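Local coordinates for leucine-rich repeat protein (Bacteroides thetaiotaomicron, PDB 4ECN) that is of unknown function but, as an extracellular leucine-rich repeat protein, probably binds other proteins, at residues Ala265-Asp270 with Glu307-Gly312. Sequence-based numbering, arbitrary orientation.
Sequences AEYIKD and ELDMWG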
loop_
_atom_site.group_PDB
_atom_site.type_symbol
_atom_site.label_atom_id
_atom_site.label_comp_id
_atom_site.label_asym_id
_atom_site.label_seq_id
_atom_site.Cartn_x
_atom_site.Cartn_y
_atom_site.Cartn_z
ATOM N N ALA A 265 5.374 31.776 -13.478
ATOM C CA ALA A 265 4.063 31.133 -13.440
ATOM C C ALA A 265 3.969 30.111 -12.290
ATOM O O ALA A 265 4.939 29.419 -11.954
ATOM C CB ALA A 265 3.755 30.464 -14.762
ATOM N N GLU A 266 2.772 30.037 -11.702
ATOM C CA GLU A 266 2.413 29.180 -10.587
ATOM C C GLU A 266 2.733 27.723 -10.868
ATOM O O GLU A 266 3.194 27.036 -9.948
ATOM C CB GLU A 266 0.929 29.342 -10.265
ATOM C CG GLU A 266 0.630 30.657 -9.561
ATOM C CD GLU A 266 1.165 30.714 -8.143
ATOM O OE1 GLU A 266 0.605 30.008 -7.269
ATOM O OE2 GLU A 266 2.143 31.462 -7.906
ATOM N N TYR A 267 2.563 27.253 -12.126
ATOM C CA TYR A 267 2.874 25.852 -12.436
ATOM C C TYR A 267 4.384 25.644 -12.388
ATOM O O TYR A 267 4.816 24.591 -11.928
ATOM C CB TYR A 267 2.282 25.393 -13.771
ATOM C CG TYR A 267 3.029 25.793 -15.023
ATOM C CD1 TYR A 267 3.978 24.945 -15.593
ATOM C CD2 TYR A 267 2.694 26.954 -15.715
ATOM C CE1 TYR A 267 4.604 25.261 -16.800
ATOM C CE2 TYR A 267 3.325 27.290 -16.917
ATOM C CZ TYR A 267 4.291 26.446 -17.450
ATOM O OH TYR A 267 4.932 26.788 -18.620
ATOM N N ILE A 268 5.182 26.673 -12.789
ATOM C CA ILE A 268 6.650 26.623 -12.729
ATOM C C ILE A 268 7.075 26.665 -11.266
ATOM O O ILE A 268 8.026 25.973 -10.902
ATOM C CB ILE A 268 7.317 27.739 -13.558
ATOM C CG1 ILE A 268 7.005 27.585 -15.083
ATOM C CG2 ILE A 268 8.820 27.827 -13.266
ATOM C CD1 ILE A 268 7.681 26.392 -15.879
ATOM N N LYS A 269 6.348 27.434 -10.423
ATOM C CA LYS A 269 6.631 27.501 -8.992
ATOM C C LYS A 269 6.413 26.117 -8.378
ATOM O O LYS A 269 7.254 25.647 -7.611
ATOM C CB LYS A 269 5.778 28.568 -8.308
ATOM C CG LYS A 269 6.213 30.012 -8.559
ATOM C CD LYS A 269 5.516 30.934 -7.547
ATOM C CE LYS A 269 6.100 32.318 -7.460
ATOM N NZ LYS A 269 5.749 32.972 -6.167
ATOM N N ASP A 270 5.332 25.428 -8.799
ATOM C CA ASP A 270 5.004 24.055 -8.411
ATOM C C ASP A 270 6.124 23.062 -8.761
ATOM O O ASP A 270 6.477 22.216 -7.943
ATOM C CB ASP A 270 3.711 23.595 -9.108
ATOM C CG ASP A 270 2.393 24.105 -8.556
ATOM O OD1 ASP A 270 2.408 25.098 -7.794
ATOM O OD2 ASP A 270 1.341 23.519 -8.905
ATOM N N GLU A 307 13.786 19.426 -19.791
ATOM C CA GLU A 307 13.219 20.765 -19.885
ATOM C C GLU A 307 12.274 21.042 -18.726
ATOM O O GLU A 307 11.391 20.224 -18.462
ATOM C CB GLU A 307 12.464 20.908 -21.211
ATOM C CG GLU A 307 11.913 22.304 -21.436
ATOM C CD GLU A 307 10.874 22.432 -22.526
ATOM O OE1 GLU A 307 10.446 21.399 -23.095
ATOM O OE2 GLU A 307 10.449 23.583 -22.772
ATOM N N LEU A 308 12.450 22.218 -18.071
ATOM C CA LEU A 308 11.682 22.742 -16.940
ATOM C C LEU A 308 10.176 22.554 -17.117
ATOM O O LEU A 308 9.488 22.137 -16.173
ATOM C CB LEU A 308 11.985 24.234 -16.755
ATOM C CG LEU A 308 11.173 24.977 -15.677
ATOM C CD1 LEU A 308 11.395 24.386 -14.285
ATOM C CD2 LEU A 308 11.475 26.463 -15.687
ATOM N N ASP A 309 9.676 22.836 -18.317
ATOM C CA ASP A 309 8.275 22.710 -18.661
ATOM C C ASP A 309 7.756 21.273 -18.498
ATOM O O ASP A 309 6.541 21.069 -18.398
ATOM C CB ASP A 309 8.076 23.160 -20.102
ATOM C CG ASP A 309 6.739 23.826 -20.313
ATOM O OD1 ASP A 309 6.439 24.805 -19.580
ATOM O OD2 ASP A 309 5.999 23.394 -21.230
HETATM N N MSE A 310 8.667 20.281 -18.447
HETATM C CA MSE A 310 8.317 18.859 -18.324
HETATM C C MSE A 310 8.457 18.317 -16.897
HETATM O O MSE A 310 8.130 17.142 -16.673
HETATM C CB MSE A 310 9.212 18.011 -19.251
HETATM C CG MSE A 310 8.941 18.224 -20.731
HETATM SE SE MSE A 310 7.071 17.956 -21.134
HETATM C CE MSE A 310 6.534 19.826 -21.577
ATOM N N TRP A 311 8.917 19.149 -15.939
ATOM C CA TRP A 311 9.163 18.721 -14.566
ATOM C C TRP A 311 7.895 18.235 -13.847
ATOM O O TRP A 311 8.040 17.491 -12.882
ATOM C CB TRP A 311 9.821 19.832 -13.751
ATOM C CG TRP A 311 11.279 20.032 -14.046
ATOM C CD1 TRP A 311 11.963 19.620 -15.154
ATOM C CD2 TRP A 311 12.197 20.805 -13.276
ATOM N NE1 TRP A 311 13.258 20.075 -15.108
ATOM C CE2 TRP A 311 13.430 20.807 -13.969
ATOM C CE3 TRP A 311 12.085 21.556 -12.087
ATOM C CZ2 TRP A 311 14.551 21.483 -13.492
ATOM C CZ3 TRP A 311 13.198 22.237 -11.623
ATOM C CH2 TRP A 311 14.410 22.200 -12.323
ATOM N N GLY A 312 6.706 18.568 -14.348
ATOM C CA GLY A 312 5.442 18.079 -13.799
ATOM C C GLY A 312 5.119 16.644 -14.187
ATOM O O GLY A 312 4.259 16.009 -13.569
#
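Leu308 meets Ile268 of helix 266-280 at the start of the short 3-10 turn 308-310, and the pair makes the apolar half of a contact that illustrates how a loop is docked on a helix by an apolar side-chain contact beside a single hydrogen bond. The two side chains cross at about a right angle. CG anti to the backbone N (chi1 175°) places the leucine's branched end against Ile268, with Leu308 CG 3.8 Å from Ile268 CD1, while Leu308 CD2 lies at the same 3.8 Å from Ile268 CG2. The other methyl, Leu308 CD1, turns back within the loop onto a face of the Trp311 ring.

One residue on, Asp309 supplies the polar half. Tyr267 OH donates to Asp309 OD1 at 2.7 Å, meeting the oxygen nearly along its C-O axis. The carboxylate oxygen sits at the edge of the phenol, in the ring plane, whereas the carboxylate itself is turned 74° from that plane. Ile268 CG1 lies over one face of the same ring, offset to its rim, and the isoleucine thus touches both the phenol and Leu308. A phenylalanine in place of Tyr267 would probably keep the ring on Ile268 but leave Asp309 OD1 without this donor and its carboxylate less firmly oriented.

The Trp311 side chain touches Tyr271 and Lys275, farther along the same helix. The contact thus ties the first turn of helix 266-280 to the loop leading into strand 317-319. Strand 230-238, of the eight-stranded mixed sheet that also holds strand 214-227, packs beside both segments, with Thr236 against Ile268 and Leu308 and Ser238 against Asp309, while Ala220 of strand 214-227 also touches Leu308.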